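Local coordinates for SusD superfamily protein (Bacteroides fragilis NCTC 9343, PDB 3NQP), which probably binds glycans at the cell surface as a SusD-type protein of the outer membrane, at residues E391-E396 and A400-Y405; L408-A413 and L439-K444; P426-A429 and T433-L436. One frame throughout, in Å; residues are numbered along the deposited sequence.

Overall arrangement
Three neighbouring contacts illustrate how one helical region changes its chemistry with its surroundings. Interaction 1 is a buried apolar seam between helix 382-396 and helix 399-414. Interaction 2, also buried, lies further along helix 399-414, where a salt bridge ties it to helix 431-445. Interaction 3, only partly buried, lies at the opposite end of helix 431-445, where an amide and a water hold the incoming loop; in sequence it is nested within the loop that interaction 2 closes. Interactions 1 and 3 touch: Asn394 reaches Asn434 and Glu435. The pattern runs from methyl contact to charge pairing to amide-backbone bonding.

Interaction 1 of 3, residues E391-E396 and A400-Y405; sequences EIANME and AAVAKY
Ala393 and Val402 mark the point where the backbones of 391-396 and 400-405 come nearest, their CA atoms 5.6 Å apart, as two almost antiparallel helices pass with local axes separated by 8.1 Å at an angle of 164°. Such a short axis separation is consistent with the small residues, Ala393 and Ala401, at the interface. Ala393 points its single methyl toward the other helix, where its CB rests 3.7 Å from Val402 CG2 and 3.8 Å from Ala401 CB, so that one carbon is shared by two consecutive residues opposite. Val402 supplies the one branched side chain of the seam. Its chi1 of 171° sets CG1 anti to the backbone N and turns CG2 onto the facing helix; this methyl presses on the main chain itself, 3.4 Å from Asn394 N, and also lies 3.9 Å from Asn394 CB. Asn394 therefore contributes its backbone and CB to the contact, while its amide serves a third helix. With CG anti to the backbone N (chi1 -160°), the amide is carried to helix 431-445, where ND2 bonds to Glu435 and to the carbonyl of Phe431 and OD1 accepts from Asn434. The other methyl branch of Val402 packs on Asn434 as well, so the same helix adjoins both partners. On another side of helix 382-396, Glu391 points away from the seam and pairs with Lys216 and Arg458. No hydrogen bond crosses between 391-396 and 400-405. The chemistry thus implies that the two helices are held here by van der Waals fit of methyls against each other and against the backbone, with the Asn394 and Glu391 side chains bonded to other helices.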
# COMPACT_ATOMS: atom_id res chain seq x y z
N GLU A 391 -15.30 4.45 -5.00
CA GLU A 391 -14.78 4.82 -6.30
C GLU A 391 -15.58 4.16 -7.43
O GLU A 391 -15.90 4.81 -8.42
CB GLU A 391 -13.30 4.47 -6.40
CG GLU A 391 -12.66 4.92 -7.71
CD GLU A 391 -11.17 4.75 -7.69
OE1 GLU A 391 -10.61 4.75 -6.57
OE2 GLU A 391 -10.58 4.62 -8.80
N ILE A 392 -15.96 2.88 -7.26
CA ILE A 392 -16.82 2.20 -8.25
C ILE A 392 -18.17 2.93 -8.35
O ILE A 392 -18.65 3.22 -9.46
CB ILE A 392 -17.02 0.70 -7.90
CG1 ILE A 392 -15.70 -0.08 -8.09
CG2 ILE A 392 -18.12 0.11 -8.76
CD1 ILE A 392 -15.65 -1.55 -7.42
N ALA A 393 -18.75 3.28 -7.19
CA ALA A 393 -19.99 4.04 -7.13
C ALA A 393 -19.89 5.34 -7.93
O ALA A 393 -20.78 5.68 -8.74
CB ALA A 393 -20.38 4.35 -5.61
N ASN A 394 -18.81 6.07 -7.73
CA ASN A 394 -18.61 7.30 -8.48
C ASN A 394 -18.62 7.02 -10.00
O ASN A 394 -19.22 7.79 -10.74
CB ASN A 394 -17.32 8.05 -8.09
CG ASN A 394 -17.37 9.51 -8.50
OD1 ASN A 394 -18.46 10.07 -8.62
ND2 ASN A 394 -16.20 10.14 -8.70
N MSE A 395 -18.04 5.90 -10.43
CA MSE A 395 -18.03 5.55 -11.86
C MSE A 395 -19.45 5.25 -12.37
O MSE A 395 -19.81 5.63 -13.48
CB MSE A 395 -17.13 4.35 -12.18
CG MSE A 395 -15.65 4.61 -12.10
SE MSE A 395 -15.00 5.90 -13.31
CE MSE A 395 -15.14 4.93 -14.99
N GLU A 396 -20.25 4.58 -11.54
CA GLU A 396 -21.64 4.24 -11.89
C GLU A 396 -22.55 5.44 -11.94
O GLU A 396 -23.52 5.44 -12.69
CB GLU A 396 -22.26 3.30 -10.85
CG GLU A 396 -21.70 1.91 -10.80
CD GLU A 396 -22.13 1.11 -9.54
OE1 GLU A 396 -22.43 1.66 -8.47
OE2 GLU A 396 -22.12 -0.12 -9.61
N ALA A 400 -25.27 8.54 -3.91
CA ALA A 400 -25.68 8.23 -2.53
C ALA A 400 -24.71 7.21 -1.94
O ALA A 400 -24.29 7.35 -0.80
CB ALA A 400 -27.12 7.70 -2.49
N ALA A 401 -24.27 6.23 -2.73
CA ALA A 401 -23.33 5.20 -2.23
C ALA A 401 -21.92 5.78 -2.00
O ALA A 401 -21.24 5.40 -1.04
CB ALA A 401 -23.27 3.92 -3.17
N VAL A 402 -21.49 6.72 -2.85
CA VAL A 402 -20.20 7.42 -2.63
C VAL A 402 -20.18 8.00 -1.22
O VAL A 402 -19.25 7.75 -0.42
CB VAL A 402 -19.95 8.53 -3.64
CG1 VAL A 402 -18.71 9.35 -3.18
CG2 VAL A 402 -19.75 7.95 -5.06
N ALA A 403 -21.21 8.77 -0.92
CA ALA A 403 -21.35 9.45 0.36
C ALA A 403 -21.45 8.47 1.51
O ALA A 403 -20.89 8.71 2.56
CB ALA A 403 -22.60 10.35 0.34
N LYS A 404 -22.20 7.39 1.32
CA LYS A 404 -22.35 6.36 2.34
C LYS A 404 -21.01 5.82 2.77
O LYS A 404 -20.72 5.70 3.95
CB LYS A 404 -23.25 5.22 1.85
CG LYS A 404 -23.44 4.01 2.80
CD LYS A 404 -24.30 2.92 2.16
CE LYS A 404 -23.52 2.15 1.05
NZ LYS A 404 -24.39 1.21 0.29
N TYR A 405 -20.21 5.41 1.81
CA TYR A 405 -18.93 4.76 2.15
C TYR A 405 -17.92 5.75 2.75
O TYR A 405 -17.19 5.41 3.68
CB TYR A 405 -18.36 4.12 0.91
CG TYR A 405 -19.06 2.83 0.56
CD1 TYR A 405 -19.07 1.77 1.44
CD2 TYR A 405 -19.68 2.65 -0.67
CE1 TYR A 405 -19.68 0.54 1.11
CE2 TYR A 405 -20.29 1.42 -1.00
CZ TYR A 405 -20.28 0.38 -0.10
OH TYR A 405 -20.90 -0.82 -0.42

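Interaction 2 of 3, residues L408-A413 and L439-K444; sequences LVRKRA and LHEKDK
The guanidinium of Arg410 is engaged along its edge: Glu441 OE1 approaches at NE, near the plane, and a water sits in the plane beside NH2. The carboxylate of Glu441 is not coplanar with it; the two planes stand 46° apart. The salt bridge from Arg410 NE to Glu441 OE1, 3.0 Å long with an N-H...O angle of 152°, reaches the oxygen from above the carboxylate plane, 51° out of it. The water closes a second path, accepting from Arg410 NH2 at 2.8 Å and donating to Glu441 OE1 at 2.6 Å. Arg410 NE and the water both donate to OE1, which probably helps to fix the turn of the guanidinium, together with the bond from NH1 to the carbonyl of Tyr423. Closer to the arginine backbone, Arg410 CG lies 3.5 Å from both Glu441 OE1 and OE2, so the acid rests against the root of the arginine side chain as well as its head. The arginine runs extended from CG to NE, whereas the glutamate is bent at chi2, which tucks its carboxylate against the facing helix. Val409 adds an apolar flank, its CG1 4.0 Å from Glu441 OE2. That second oxygen has its own arginine, Arg333 of helix 333-337. A buried carboxylate with a different arginine on each oxygen would probably be stabilised in its charged form. In this protein a largely buried, water-assisted ion pair thus joins helix 399-414 to helix 431-445, across a CA-CA distance of 7.9 Å between Arg410 and Glu441, within the α-helical fold of the SusD family, which is grouped with the TPR proteins.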
# COMPACT_ATOMS: atom_id res chain seq x y z
N LEU A 408 -19.07 6.28 6.38
CA LEU A 408 -18.73 5.16 7.23
C LEU A 408 -17.29 5.33 7.77
O LEU A 408 -17.06 5.21 8.96
CB LEU A 408 -18.79 3.83 6.45
CG LEU A 408 -20.16 3.17 6.39
CD1 LEU A 408 -20.14 2.01 5.35
CD2 LEU A 408 -20.63 2.71 7.79
N VAL A 409 -16.34 5.63 6.88
CA VAL A 409 -14.94 5.82 7.30
C VAL A 409 -14.77 7.06 8.17
O VAL A 409 -14.12 6.97 9.23
CB VAL A 409 -14.01 5.86 6.08
CG1 VAL A 409 -12.57 6.10 6.52
CG2 VAL A 409 -14.22 4.55 5.25
N ARG A 410 -15.38 8.20 7.79
CA ARG A 410 -15.25 9.42 8.61
C ARG A 410 -15.83 9.22 9.98
O ARG A 410 -15.27 9.70 10.97
CB ARG A 410 -15.94 10.61 7.99
CG ARG A 410 -15.28 11.06 6.71
CD ARG A 410 -15.83 12.38 6.23
NE ARG A 410 -15.23 12.85 4.98
CZ ARG A 410 -15.53 14.00 4.39
NH1 ARG A 410 -16.41 14.84 4.95
NH2 ARG A 410 -14.92 14.34 3.27
N LYS A 411 -16.99 8.56 10.05
CA LYS A 411 -17.67 8.47 11.32
C LYS A 411 -16.76 7.72 12.30
O LYS A 411 -16.63 8.10 13.44
CB LYS A 411 -19.02 7.80 11.18
CG LYS A 411 -19.71 7.52 12.57
CD LYS A 411 -21.02 6.77 12.36
CE LYS A 411 -21.78 6.58 13.69
NZ LYS A 411 -23.11 5.92 13.46
N ARG A 412 -16.12 6.67 11.83
CA ARG A 412 -15.16 5.95 12.68
C ARG A 412 -14.00 6.86 13.11
O ARG A 412 -13.61 6.83 14.25
CB ARG A 412 -14.63 4.70 11.98
CG ARG A 412 -13.91 3.72 12.92
CD ARG A 412 -12.41 4.06 13.08
NE ARG A 412 -11.65 3.74 11.87
CZ ARG A 412 -11.21 2.52 11.55
NH1 ARG A 412 -11.43 1.49 12.35
NH2 ARG A 412 -10.53 2.31 10.41
N ALA A 413 -13.46 7.64 12.17
CA ALA A 413 -12.32 8.52 12.43
C ALA A 413 -12.60 9.52 13.55
O ALA A 413 -11.73 9.74 14.42
CB ALA A 413 -11.93 9.29 11.15
N LEU A 439 -10.30 10.32 -2.77
CA LEU A 439 -8.83 10.44 -2.66
C LEU A 439 -8.42 11.00 -1.33
O LEU A 439 -7.54 10.48 -0.67
CB LEU A 439 -8.24 11.30 -3.80
CG LEU A 439 -6.75 11.74 -3.70
CD1 LEU A 439 -5.85 10.60 -3.93
CD2 LEU A 439 -6.45 12.89 -4.71
N HIS A 440 -9.07 12.08 -0.91
CA HIS A 440 -8.63 12.78 0.30
C HIS A 440 -8.97 11.97 1.55
O HIS A 440 -8.28 12.08 2.53
CB HIS A 440 -9.20 14.19 0.36
CG HIS A 440 -8.61 15.13 -0.66
ND1 HIS A 440 -9.29 16.25 -1.13
CD2 HIS A 440 -7.44 15.09 -1.34
CE1 HIS A 440 -8.53 16.86 -2.03
NE2 HIS A 440 -7.41 16.18 -2.17
N GLU A 441 -10.00 11.12 1.48
CA GLU A 441 -10.27 10.19 2.57
C GLU A 441 -9.23 9.06 2.62
O GLU A 441 -8.79 8.67 3.67
CB GLU A 441 -11.70 9.63 2.46
CG GLU A 441 -12.29 9.20 3.81
CD GLU A 441 -12.36 10.31 4.81
OE1 GLU A 441 -12.68 11.45 4.41
OE2 GLU A 441 -12.05 10.05 5.98
N LYS A 442 -8.86 8.51 1.46
CA LYS A 442 -7.73 7.57 1.38
C LYS A 442 -6.42 8.22 1.87
O LYS A 442 -5.64 7.56 2.54
CB LYS A 442 -7.56 7.04 -0.04
CG LYS A 442 -8.63 6.03 -0.41
CD LYS A 442 -8.29 5.19 -1.68
CE LYS A 442 -7.23 4.13 -1.34
NZ LYS A 442 -6.94 3.23 -2.54
N ASP A 443 -6.22 9.49 1.56
CA ASP A 443 -5.01 10.21 1.96
C ASP A 443 -4.88 10.27 3.47
O ASP A 443 -3.78 10.22 4.00
CB ASP A 443 -5.04 11.67 1.44
CG ASP A 443 -4.70 11.79 -0.03
OD1 ASP A 443 -4.24 10.78 -0.63
OD2 ASP A 443 -4.94 12.90 -0.57
N LYS A 444 -6.00 10.45 4.15
CA LYS A 444 -6.05 10.45 5.60
C LYS A 444 -6.04 9.06 6.24
O LYS A 444 -5.41 8.87 7.31
CB LYS A 444 -7.27 11.18 6.08
CG LYS A 444 -7.23 12.67 5.89
CD LYS A 444 -8.60 13.23 6.30
CE LYS A 444 -8.70 14.66 5.88
NZ LYS A 444 -9.92 15.28 6.41
O HOH W 1 -12.59 13.05 2.34

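Interaction 3 of 3, residues P426-A429 and T433-L436; sequences PETA and TNEL
Thr428 carries this contact, facing Asn434 and Thr433; Glu427, just before it, packs on Ala400 and Ala403 of helix 399-414. At Thr428 the backbone is fully extended, and both its backbone N and its O are tied to Asn434, the first through a water. Thr428 N donates to that water 2.9 Å away, and the water lies 2.7 Å from Asn434 OD1, which also bonds Tyr425 OH. Thr428 O accepts a hydrogen bond from Asn434 ND2, 3.1 Å long with an N-H...O angle of 150°, the donor tilted 34° from the carbonyl plane. The amide thus reads one residue twice, once directly and once through water. A chi1 of 178° sends Thr428 OG1 anti to the backbone N and leaves CG2 between N and the carbonyl carbon, from where it meets the amide, 3.3 Å from Asn434 OD1, and also touches Thr433 CB at 4.0 Å. The hydroxyl of Thr428 bonds to the N of Asp430, just past Ala429, and Asp430 OD1 in turn bonds Thr433 OG1. Thr428 to Asp430 is therefore an ST turn, here delivering the loop into the first turn of helix 431-445.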
# COMPACT_ATOMS: atom_id res chain seq x y z
N PRO A 426 -21.67 15.63 2.17
CA PRO A 426 -23.02 15.67 1.61
C PRO A 426 -22.96 15.11 0.22
O PRO A 426 -21.95 15.31 -0.47
CB PRO A 426 -23.37 17.17 1.59
CG PRO A 426 -22.02 17.89 1.46
CD PRO A 426 -20.96 16.93 2.02
N GLU A 427 -24.01 14.40 -0.20
CA GLU A 427 -23.97 13.76 -1.49
C GLU A 427 -23.98 14.81 -2.60
O GLU A 427 -24.48 15.93 -2.40
CB GLU A 427 -25.12 12.74 -1.63
CG GLU A 427 -26.43 13.21 -2.23
CD GLU A 427 -27.36 12.02 -2.52
OE1 GLU A 427 -27.77 11.40 -1.54
OE2 GLU A 427 -27.65 11.69 -3.70
N THR A 428 -23.42 14.47 -3.75
CA THR A 428 -23.36 15.40 -4.87
C THR A 428 -23.27 14.66 -6.16
O THR A 428 -22.71 13.55 -6.22
CB THR A 428 -22.19 16.39 -4.78
OG1 THR A 428 -22.23 17.23 -5.95
CG2 THR A 428 -20.82 15.66 -4.69
N ALA A 429 -23.80 15.28 -7.21
CA ALA A 429 -23.72 14.75 -8.56
C ALA A 429 -22.39 15.07 -9.28
O ALA A 429 -22.10 14.53 -10.36
CB ALA A 429 -24.91 15.29 -9.41
N THR A 433 -15.98 16.30 -7.44
CA THR A 433 -16.00 16.54 -5.97
C THR A 433 -15.94 15.17 -5.28
O THR A 433 -15.23 15.00 -4.30
CB THR A 433 -17.25 17.30 -5.58
OG1 THR A 433 -17.28 18.51 -6.32
CG2 THR A 433 -17.31 17.65 -4.02
N ASN A 434 -16.71 14.20 -5.79
CA ASN A 434 -16.72 12.85 -5.28
C ASN A 434 -15.36 12.17 -5.39
O ASN A 434 -14.88 11.58 -4.43
CB ASN A 434 -17.73 11.98 -6.02
CG ASN A 434 -19.19 12.25 -5.63
OD1 ASN A 434 -19.51 12.63 -4.48
ND2 ASN A 434 -20.07 12.06 -6.59
N GLU A 435 -14.75 12.19 -6.58
CA GLU A 435 -13.42 11.54 -6.77
C GLU A 435 -12.39 12.13 -5.80
O GLU A 435 -11.64 11.40 -5.15
CB GLU A 435 -12.94 11.70 -8.21
CG GLU A 435 -11.88 10.73 -8.59
CD GLU A 435 -12.43 9.41 -9.11
OE1 GLU A 435 -13.56 9.01 -8.74
OE2 GLU A 435 -11.73 8.75 -9.89
N LEU A 436 -12.36 13.46 -5.68
CA LEU A 436 -11.41 14.10 -4.77
C LEU A 436 -11.70 13.81 -3.30
O LEU A 436 -10.78 13.67 -2.50
CB LEU A 436 -11.30 15.59 -5.03
CG LEU A 436 -10.80 16.01 -6.43
CD1 LEU A 436 -10.97 17.52 -6.66
CD2 LEU A 436 -9.30 15.55 -6.72
O HOH W 2 -21.92 12.04 -3.36